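Local coordinates for membrane lipoprotein TpN32 (Treponema pallidum, PDB 1XS5) that binds L-methionine between two lobes, as a periplasmic-type binding lipoprotein that probably serves methionine uptake, at residues A[3-9]-A[30-36]; A[13-17]-A[80-84]; A[102-108]-A[148-154]. All blocks are in the same frame, centred on the assembly; numbering follows the deposited sequence. Where two conformers were deposited one is given.

Contacts 1 and 3 are parallel strand pairs from two different sheets, set on opposite sides of the chain's centre, with their own centres about 35 Å apart and their nearest atoms about 15 Å apart. Contact 2 lies between them, about 17 Å from contact 1 and 24 Å from contact 3 (centres), and it holds His-14 and Glu-83 of the methionine pocket. It is tied directly to contact 1: helix 14-26 is the crossover between strands 3-9 and 30-36, and Val-9 CG2 packs 3.6 Å from His-14 CB. Contact 3 does not touch contact 2, yet the side chain of Pro-107 comes within about 8 Å of the bound methionine, against about 10 Å for Val-9.

Contact 1 of 3, residues A[3-9]-A[30-36]; sequences ETVGVGV and IELRIVE
Strands 3-9 and 30-36 run side by side in parallel, both extended, with their axes 4.7 Å apart at closest approach and crossing at -33°. The register pairs Thr-4 with Glu-31, Val-5 with Leu-32, Gly-6 with Arg-33, Val-7 with Ile-34, Gly-8 with Val-35 and Val-9 with Glu-36, at CA-CA separations of 4.6 to 5.3 Å.

Backbone hydrogen bonds alternate in direction as a parallel ladder requires: Glu-31 N to Glu-3 O (3.0 Å), Val-5 N to Glu-31 O (3.1 Å), Arg-33 N to Val-5 O (2.9 Å), Val-7 N to Arg-33 O (2.9 Å), Val-35 N to Val-7 O (3.0 Å) and Val-9 N to Val-35 O (2.9 Å).

Apolar packing fills the face bearing Val-5, Val-7, Val-9, Leu-32 and Ile-34. Leu-32 (t, p) places CD1 3.5 Å from Val-7 CG1 and 3.7 Å from Val-5 CG2, while Ile-34 CG2 meets Val-9 CG1 at 3.6 Å. Helices 14-26 and 210-219 cover this face.

On the other face Thr-4 (m) donates from OG1 to Glu-31 OE1 at 2.5 Å; its CG2 packs on Arg-33 CB at 3.6 Å. A CB on Gly-6 would clash with Arg-33 NH2, so the bare glycine leaves room for the guanidinium.

Strand 30-36 is the sheet's outermost strand here, and strand 54-59 flanks 3-9 on its other side. With helix 14-26 as the connection, the pair forms the opening beta-alpha-beta unit of one lobe of a periplasmic-binding-protein fold.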
loop_
_atom_site.group_PDB
_atom_site.type_symbol
_atom_site.label_atom_id
_atom_site.label_comp_id
_atom_site.label_asym_id
_atom_site.label_seq_id
_atom_site.Cartn_x
_atom_site.Cartn_y
_atom_site.Cartn_z
ATOM N N GLU A 3 19.133 -23.359 -0.011
ATOM C CA GLU A 3 19.620 -22.029 0.346
ATOM C C GLU A 3 18.409 -21.234 0.784
ATOM O O GLU A 3 17.293 -21.478 0.306
ATOM C CB GLU A 3 20.223 -21.307 -0.844
ATOM C CG GLU A 3 20.484 -22.164 -2.041
ATOM C CD GLU A 3 19.902 -21.543 -3.298
ATOM O OE1 GLU A 3 20.167 -20.339 -3.544
ATOM O OE2 GLU A 3 19.181 -22.258 -4.036
ATOM N N THR A 4 18.627 -20.271 1.667
ATOM C CA THR A 4 17.522 -19.442 2.164
ATOM C C THR A 4 17.641 -17.991 1.692
ATOM O O THR A 4 18.737 -17.471 1.614
ATOM C CB THR A 4 17.509 -19.425 3.739
ATOM O OG1 THR A 4 17.332 -20.766 4.232
ATOM C CG2 THR A 4 16.377 -18.550 4.260
ATOM N N VAL A 5 16.507 -17.355 1.352
ATOM C CA VAL A 5 16.500 -15.926 1.006
ATOM C C VAL A 5 15.391 -15.284 1.855
ATOM O O VAL A 5 14.309 -15.841 1.989
ATOM C CB VAL A 5 16.247 -15.686 -0.495
ATOM C CG1 VAL A 5 17.367 -16.353 -1.294
ATOM C CG2 VAL A 5 14.915 -16.238 -0.912
ATOM N N GLY A 6 15.675 -14.130 2.447
ATOM C CA GLY A 6 14.679 -13.472 3.281
ATOM C C GLY A 6 13.871 -12.461 2.496
ATOM O O GLY A 6 14.418 -11.778 1.643
ATOM N N VAL A 7 12.561 -12.391 2.756
ATOM C CA VAL A 7 11.704 -11.406 2.106
ATOM C C VAL A 7 10.967 -10.720 3.253
ATOM O O VAL A 7 10.294 -11.388 4.034
ATOM C CB VAL A 7 10.688 -12.059 1.127
ATOM C CG1 VAL A 7 10.006 -13.246 1.808
ATOM C CG2 VAL A 7 9.618 -10.996 0.668
ATOM N N GLY A 8 11.130 -9.397 3.362
ATOM C CA GLY A 8 10.462 -8.636 4.419
ATOM C C GLY A 8 8.998 -8.376 4.090
ATOM O O GLY A 8 8.650 -8.064 2.929
ATOM N N VAL A 9 8.135 -8.521 5.091
ATOM C CA VAL A 9 6.686 -8.267 4.887
ATOM C C VAL A 9 6.201 -7.463 6.103
ATOM O O VAL A 9 6.809 -7.539 7.169
ATOM C CB VAL A 9 5.900 -9.630 4.759
ATOM C CG1 VAL A 9 5.777 -10.302 6.138
ATOM C CG2 VAL A 9 4.528 -9.407 4.120
ATOM N N ILE A 30 14.300 -23.599 -3.042
ATOM C CA ILE A 30 14.598 -22.266 -2.514
ATOM C C ILE A 30 13.742 -22.187 -1.274
ATOM O O ILE A 30 12.532 -22.486 -1.305
ATOM C CB ILE A 30 14.190 -21.126 -3.495
ATOM C CG1 ILE A 30 15.102 -21.131 -4.723
ATOM C CG2 ILE A 30 14.337 -19.745 -2.796
ATOM C CD1 ILE A 30 14.541 -20.350 -5.911
ATOM N N GLU A 31 14.371 -21.845 -0.160
ATOM C CA GLU A 31 13.629 -21.726 1.065
ATOM C C GLU A 31 13.417 -20.247 1.309
ATOM O O GLU A 31 14.351 -19.513 1.598
ATOM C CB GLU A 31 14.372 -22.326 2.245
ATOM C CG GLU A 31 13.532 -22.190 3.494
ATOM C CD GLU A 31 14.248 -22.715 4.706
ATOM O OE1 GLU A 31 15.424 -22.318 4.899
ATOM O OE2 GLU A 31 13.636 -23.514 5.456
ATOM N N LEU A 32 12.172 -19.829 1.164
ATOM C CA LEU A 32 11.804 -18.440 1.315
ATOM C C LEU A 32 11.515 -18.227 2.796
ATOM O O LEU A 32 10.632 -18.885 3.362
ATOM C CB LEU A 32 10.546 -18.156 0.461
ATOM C CG LEU A 32 10.110 -16.687 0.309
ATOM C CD1 LEU A 32 11.277 -15.854 -0.184
ATOM C CD2 LEU A 32 8.918 -16.585 -0.665
ATOM N N ARG A 33 12.304 -17.358 3.428
ATOM C CA ARG A 33 12.107 -17.036 4.840
ATOM C C ARG A 33 11.304 -15.719 4.863
ATOM O O ARG A 33 11.773 -14.701 4.338
ATOM C CB ARG A 33 13.482 -16.855 5.499
ATOM C CG ARG A 33 13.434 -16.481 6.972
ATOM C CD ARG A 33 14.873 -16.600 7.529
ATOM N NE ARG A 33 15.761 -15.580 6.965
ATOM C CZ ARG A 33 15.853 -14.340 7.409
ATOM N NH1 ARG A 33 15.116 -13.943 8.438
ATOM N NH2 ARG A 33 16.689 -13.486 6.817
ATOM N N ILE A 34 10.113 -15.736 5.457
ATOM C CA ILE A 34 9.257 -14.554 5.516
ATOM C C ILE A 34 9.567 -13.853 6.821
ATOM O O ILE A 34 9.367 -14.401 7.913
ATOM C CB ILE A 34 7.756 -14.947 5.427
ATOM C CG1 ILE A 34 7.502 -15.692 4.082
ATOM C CG2 ILE A 34 6.881 -13.700 5.472
ATOM C CD1 ILE A 34 6.036 -16.169 3.897
ATOM N N VAL A 35 10.106 -12.649 6.699
ATOM C CA VAL A 35 10.565 -11.881 7.849
ATOM C C VAL A 35 9.564 -10.764 8.136
ATOM O O VAL A 35 9.321 -9.908 7.283
ATOM C CB VAL A 35 11.954 -11.291 7.507
ATOM C CG1 VAL A 35 12.552 -10.569 8.737
ATOM C CG2 VAL A 35 12.870 -12.427 6.965
ATOM N N GLU A 36 9.004 -10.753 9.335
ATOM C CA GLU A 36 7.969 -9.775 9.685
ATOM C C GLU A 36 8.479 -8.516 10.377
ATOM O O GLU A 36 9.135 -8.583 11.428
ATOM C CB GLU A 36 6.928 -10.467 10.582
ATOM C CG GLU A 36 6.625 -11.910 10.178
ATOM C CD GLU A 36 5.904 -12.706 11.290
ATOM O OE1 GLU A 36 4.879 -12.216 11.802
ATOM O OE2 GLU A 36 6.364 -13.821 11.651
#

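Contact 2 of 3, residues A[13-17]-A[80-84]; sequences PHARL and VHVEP. With MET (methionine), chain B.
His-14 offers one face of its imidazole to the edge of His-81 in an edge-to-face aromatic pair, with ring centroids 4.7 Å apart, planes at 65° and His-14 NE2 3.3 Å from His-81 CE1. The backbones stay apart, with CA atoms 9.4 Å from His-14 to His-81, so side chains bridge the gap. Pro-13, preceded by a cis peptide, leads into helix 14-26, and its O accepts Leu-17 N at 3.2 Å. The CA-to-CB bond of His-14 points sideways, and chi1 m brings the ring nearer His-81, while Leu-17 (m, t) sets CD1 3.9 Å from His-81 ND1.

His-14 and Glu-83 belong to the methionine pocket of this periplasmic-binding-protein fold, where a helix N-terminus meets the end of strand 74-82; His-81 touches both. A classic beta bulge at Val-80 and His-81 faces Asn-198, which also bonds His-14 NE2. His-81 (chi1 p) donates from NE2 to Glu-83 OE2 at 2.9 Å, though OE2 is less surely placed; Glu-83 OE1 firmly receives the ligand's amino N at 2.7 Å.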
loop_
_atom_site.group_PDB
_atom_site.type_symbol
_atom_site.label_atom_id
_atom_site.label_comp_id
_atom_site.label_asym_id
_atom_site.label_seq_id
_atom_site.Cartn_x
_atom_site.Cartn_y
_atom_site.Cartn_z
ATOM N N PRO A 13 -2.415 -8.268 3.058
ATOM C CA PRO A 13 -2.509 -9.581 2.406
ATOM C C PRO A 13 -1.183 -10.120 1.875
ATOM O O PRO A 13 -1.101 -11.274 1.435
ATOM C CB PRO A 13 -3.486 -9.308 1.273
ATOM C CG PRO A 13 -3.007 -7.899 0.801
ATOM C CD PRO A 13 -2.909 -7.191 2.170
ATOM N N HIS A 14 -0.141 -9.295 1.913
ATOM C CA HIS A 14 1.149 -9.693 1.360
ATOM C C HIS A 14 1.686 -10.951 2.014
ATOM O O HIS A 14 2.334 -11.784 1.353
ATOM C CB HIS A 14 2.177 -8.544 1.526
ATOM C CG HIS A 14 1.687 -7.228 0.997
ATOM N ND1 HIS A 14 0.526 -6.633 1.446
ATOM C CD2 HIS A 14 2.173 -6.425 0.026
ATOM C CE1 HIS A 14 0.317 -5.518 0.768
ATOM N NE2 HIS A 14 1.300 -5.370 -0.098
ATOM N N ALA A 15 1.435 -11.094 3.308
ATOM C CA ALA A 15 1.966 -12.271 4.030
ATOM C C ALA A 15 1.402 -13.570 3.482
ATOM O O ALA A 15 2.134 -14.519 3.257
ATOM C CB ALA A 15 1.680 -12.152 5.532
ATOM N N ARG A 16 0.085 -13.641 3.299
ATOM C CA ARG A 16 -0.484 -14.856 2.729
ATOM C C ARG A 16 0.068 -15.124 1.309
ATOM O O ARG A 16 0.341 -16.269 0.955
ATOM C CB ARG A 16 -2.012 -14.730 2.719
ATOM C CG ARG A 16 -2.701 -16.017 2.419
ATOM C CD ARG A 16 -2.451 -17.015 3.545
ATOM N NE ARG A 16 -3.011 -18.318 3.200
ATOM C CZ ARG A 16 -2.821 -19.431 3.904
ATOM N NH1 ARG A 16 -2.073 -19.401 5.011
ATOM N NH2 ARG A 16 -3.374 -20.573 3.494
ATOM N N LEU A 17 0.230 -14.075 0.502
ATOM C CA LEU A 17 0.745 -14.227 -0.857
ATOM C C LEU A 17 2.200 -14.756 -0.827
ATOM O O LEU A 17 2.637 -15.537 -1.682
ATOM C CB LEU A 17 0.689 -12.863 -1.587
ATOM C CG LEU A 17 -0.700 -12.227 -1.749
ATOM C CD1 LEU A 17 -0.564 -10.846 -2.379
ATOM C CD2 LEU A 17 -1.587 -13.136 -2.659
ATOM N N VAL A 80 2.847 -6.626 -8.665
ATOM C CA VAL A 80 2.180 -7.831 -8.218
ATOM C C VAL A 80 0.653 -7.673 -8.069
ATOM O O VAL A 80 -0.137 -8.516 -8.543
ATOM C CB VAL A 80 2.749 -8.276 -6.825
ATOM C CG1 VAL A 80 2.061 -9.511 -6.368
ATOM C CG2 VAL A 80 4.276 -8.544 -6.927
ATOM N N HIS A 81 0.214 -6.637 -7.357
ATOM C CA HIS A 81 -1.208 -6.465 -7.154
ATOM C C HIS A 81 -1.553 -5.009 -6.878
ATOM O O HIS A 81 -0.650 -4.219 -6.665
ATOM C CB HIS A 81 -1.690 -7.334 -5.993
ATOM C CG HIS A 81 -1.299 -6.839 -4.616
ATOM N ND1 HIS A 81 -0.216 -7.335 -3.921
ATOM C CD2 HIS A 81 -1.893 -5.943 -3.788
ATOM C CE1 HIS A 81 -0.166 -6.768 -2.721
ATOM N NE2 HIS A 81 -1.172 -5.922 -2.613
ATOM N N VAL A 82 -2.851 -4.690 -6.916
ATOM C CA VAL A 82 -3.364 -3.338 -6.652
ATOM C C VAL A 82 -4.313 -3.446 -5.454
ATOM O O VAL A 82 -5.030 -4.431 -5.333
ATOM C CB VAL A 82 -4.134 -2.725 -7.881
ATOM C CG1 VAL A 82 -3.185 -2.578 -9.089
ATOM C CG2 VAL A 82 -5.352 -3.590 -8.248
ATOM N N GLU A 83 -4.271 -2.470 -4.536
ATOM C CA GLU A 83 -5.127 -2.465 -3.332
ATOM C C GLU A 83 -5.775 -1.074 -3.383
ATOM O O GLU A 83 -5.153 -0.100 -2.922
ATOM C CB GLU A 83 -4.236 -2.450 -2.091
ATOM C CG GLU A 83 -4.056 -3.633 -1.309
ATOM C CD GLU A 83 -2.901 -3.412 -0.309
ATOM O OE1 GLU A 83 -2.945 -2.458 0.500
ATOM O OE2 GLU A 83 -1.944 -4.188 -0.376
ATOM N N PRO A 84 -6.994 -0.953 -3.916
ATOM C CA PRO A 84 -7.599 0.380 -3.970
ATOM C C PRO A 84 -7.726 1.078 -2.631
ATOM O O PRO A 84 -8.123 0.487 -1.599
ATOM C CB PRO A 84 -8.977 0.141 -4.617
ATOM C CG PRO A 84 -8.793 -1.173 -5.395
ATOM C CD PRO A 84 -7.935 -1.980 -4.412
HETATM N N MET B . -0.333 -1.885 0.665
HETATM C CA MET B . -0.206 -0.382 0.657
HETATM C C MET B . -1.115 0.308 -0.384
HETATM O O MET B . -1.794 1.304 -0.034
HETATM C CB MET B . 1.256 0.029 0.374
HETATM C CG MET B . 1.492 1.500 0.645
HETATM S SD MET B . 3.173 2.064 0.293
HETATM C CE MET B . 3.997 1.452 1.824
HETATM O OXT MET B . -1.131 -0.159 -1.545
#

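Contact 3 of 3, residues A[102-108]-A[148-154]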
loop_
_atom_site.group_PDB
_atom_site.type_symbol
_atom_site.label_atom_id
_atom_site.label_comp_id
_atom_site.label_asym_id
_atom_site.label_seq_id
_atom_site.Cartn_x
_atom_site.Cartn_y
_atom_site.Cartn_z
ATOM N N ALA A 102 -16.386 18.515 9.027
ATOM C CA ALA A 102 -16.108 17.079 9.270
ATOM C C ALA A 102 -14.608 16.797 9.392
ATOM O O ALA A 102 -13.797 17.414 8.680
ATOM C CB ALA A 102 -16.699 16.233 8.137
ATOM N N VAL A 103 -14.220 15.860 10.275
ATOM C CA VAL A 103 -12.780 15.544 10.436
ATOM C C VAL A 103 -12.404 14.279 9.638
ATOM O O VAL A 103 -12.979 13.211 9.863
ATOM C CB VAL A 103 -12.390 15.280 11.945
ATOM C CG1 VAL A 103 -10.924 14.807 12.039
ATOM C CG2 VAL A 103 -12.577 16.546 12.782
ATOM N N ILE A 104 -11.480 14.396 8.695
ATOM C CA ILE A 104 -11.074 13.230 7.889
ATOM C C ILE A 104 -9.582 12.946 8.121
ATOM O O ILE A 104 -8.727 13.804 7.890
ATOM C CB ILE A 104 -11.349 13.483 6.373
ATOM C CG1 ILE A 104 -12.853 13.696 6.147
ATOM C CG2 ILE A 104 -10.867 12.302 5.543
ATOM C CD1 ILE A 104 -13.266 13.794 4.647
ATOM N N ALA A 105 -9.271 11.734 8.578
ATOM C CA ALA A 105 -7.899 11.333 8.847
ATOM C C ALA A 105 -7.307 10.700 7.599
ATOM O O ALA A 105 -7.974 9.903 6.937
ATOM C CB ALA A 105 -7.884 10.307 9.984
ATOM N N ILE A 106 -6.048 11.009 7.313
ATOM C CA ILE A 106 -5.363 10.453 6.161
ATOM C C ILE A 106 -3.946 10.000 6.526
ATOM O O ILE A 106 -3.404 10.394 7.576
ATOM C CB ILE A 106 -5.281 11.513 5.027
ATOM C CG1 ILE A 106 -4.492 12.731 5.496
ATOM C CG2 ILE A 106 -6.690 11.998 4.636
ATOM C CD1 ILE A 106 -4.495 13.850 4.421
ATOM N N PRO A 107 -3.296 9.230 5.645
ATOM C CA PRO A 107 -1.949 8.761 5.936
ATOM C C PRO A 107 -0.987 9.923 6.105
ATOM O O PRO A 107 -1.155 10.969 5.485
ATOM C CB PRO A 107 -1.595 7.922 4.701
ATOM C CG PRO A 107 -2.896 7.362 4.287
ATOM C CD PRO A 107 -3.807 8.593 4.409
ATOM N N ASN A 108 0.036 9.730 6.927
ATOM C CA ASN A 108 1.016 10.806 7.141
ATOM C C ASN A 108 2.364 10.578 6.454
ATOM O O ASN A 108 3.295 11.368 6.644
ATOM C CB ASN A 108 1.203 11.075 8.644
ATOM C CG ASN A 108 2.133 10.082 9.309
ATOM O OD1 ASN A 108 2.509 9.054 8.731
ATOM N ND2 ASN A 108 2.504 10.382 10.552
ATOM N N VAL A 148 -13.504 20.841 5.288
ATOM C CA VAL A 148 -13.083 19.648 6.036
ATOM C C VAL A 148 -11.766 19.826 6.794
ATOM O O VAL A 148 -10.867 20.550 6.359
ATOM C CB VAL A 148 -12.922 18.447 5.041
ATOM C CG1 VAL A 148 -11.975 17.365 5.637
ATOM C CG2 VAL A 148 -14.295 17.852 4.731
ATOM N N VAL A 149 -11.638 19.144 7.926
ATOM C CA VAL A 149 -10.409 19.220 8.715
ATOM C C VAL A 149 -9.657 17.936 8.372
ATOM O O VAL A 149 -10.194 16.857 8.601
ATOM C CB VAL A 149 -10.724 19.189 10.270
ATOM C CG1 VAL A 149 -9.465 19.084 11.058
ATOM C CG2 VAL A 149 -11.543 20.382 10.679
ATOM N N LEU A 150 -8.439 18.047 7.850
ATOM C CA LEU A 150 -7.626 16.883 7.460
ATOM C C LEU A 150 -6.600 16.531 8.528
ATOM O O LEU A 150 -5.740 17.349 8.828
ATOM C CB LEU A 150 -6.862 17.182 6.167
ATOM C CG LEU A 150 -7.748 17.534 4.962
ATOM C CD1 LEU A 150 -6.891 18.023 3.803
ATOM C CD2 LEU A 150 -8.497 16.328 4.528
ATOM N N GLN A 151 -6.667 15.340 9.100
ATOM C CA GLN A 151 -5.684 14.978 10.125
ATOM C C GLN A 151 -4.723 13.939 9.634
ATOM O O GLN A 151 -5.133 12.866 9.232
ATOM C CB GLN A 151 -6.347 14.398 11.372
ATOM C CG GLN A 151 -7.451 15.221 11.942
ATOM C CD GLN A 151 -7.597 15.004 13.447
ATOM O OE1 GLN A 151 -7.521 13.853 13.958
ATOM N NE2 GLN A 151 -7.807 16.109 14.172
ATOM N N GLU A 152 -3.434 14.234 9.697
ATOM C CA GLU A 152 -2.432 13.288 9.259
ATOM C C GLU A 152 -2.218 12.270 10.387
ATOM O O GLU A 152 -2.012 12.666 11.536
ATOM C CB GLU A 152 -1.122 14.044 8.965
ATOM C CG GLU A 152 -1.233 15.031 7.794
ATOM C CD GLU A 152 -0.075 16.021 7.770
ATOM O OE1 GLU A 152 -0.047 16.920 8.640
ATOM O OE2 GLU A 152 0.817 15.886 6.900
ATOM N N VAL A 153 -2.223 10.979 10.065
ATOM C CA VAL A 153 -2.083 9.943 11.090
ATOM C C VAL A 153 -1.223 8.812 10.564
ATOM O O VAL A 153 -1.285 8.538 9.364
ATOM C CB VAL A 153 -3.487 9.364 11.444
ATOM C CG1 VAL A 153 -3.374 8.249 12.480
ATOM C CG2 VAL A 153 -4.378 10.449 11.961
ATOM N N GLU A 154 -0.407 8.165 11.417
ATOM C CA GLU A 154 0.385 7.029 10.931
ATOM C C GLU A 154 -0.573 6.007 10.320
ATOM O O GLU A 154 -1.544 5.626 10.954
ATOM C CB GLU A 154 1.132 6.322 12.063
ATOM C CG GLU A 154 2.163 7.171 12.732
ATOM C CD GLU A 154 3.203 6.324 13.436
ATOM O OE1 GLU A 154 2.812 5.332 14.097
ATOM O OE2 GLU A 154 4.405 6.652 13.325
#
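This is a parallel beta pairing at the edge of the five-stranded mixed sheet in the second lobe of a periplasmic-binding-protein fold, across the chain's centre from strands 3-9 and 30-36: strand 149-153 is outermost and strand 103-107 lies next to it. The axes approach to 4.5 Å and cross at -35°. Five backbone hydrogen bonds hold the register, each strand donating in turn: Val-149 N to Ala-102 O (2.9 Å), Ile-104 N to Val-149 O (2.8 Å), Gln-151 N to Ile-104 O (2.8 Å), Ile-106 N to Gln-151 O (2.8 Å) and Val-153 N to Ile-106 O (2.8 Å). CA-H...O contacts, such as Ala-105 CA to Gln-151 O at 3.2 Å, accompany these bonds.

Ile-104, Ile-106 and Leu-150 pack on one face, with exposed Glu-152 at its end, and Val-148 adds CG1 at 3.8 Å from Ile-104 CG1. The other carries Val-103, Ala-105, Val-149 and Gln-151; here Val-103 CG1 lies against the aliphatic part of Gln-151, 3.5 Å from its CG, and Ala-105 CB meets Val-153 CG2 at 4.0 Å. At the C-terminal end the side chains of Pro-107 and Val-153 diverge, and Asn-108 turns back over the neighbouring strand, its CB 3.8 Å from Glu-152 CB.

Helix 110-122 follows directly from strand 103-107 and packs Leu-117 on Ile-106 and Leu-150, with Leu-120 also on Leu-150. From the other face, helix 158-161 brings Leu-158 against Ala-105 and Val-153, while strand 167-170 continues the sheet through backbone hydrogen bonds of Ala-105 with Gly-167 and Val-169, and of Val-103 with Gly-167.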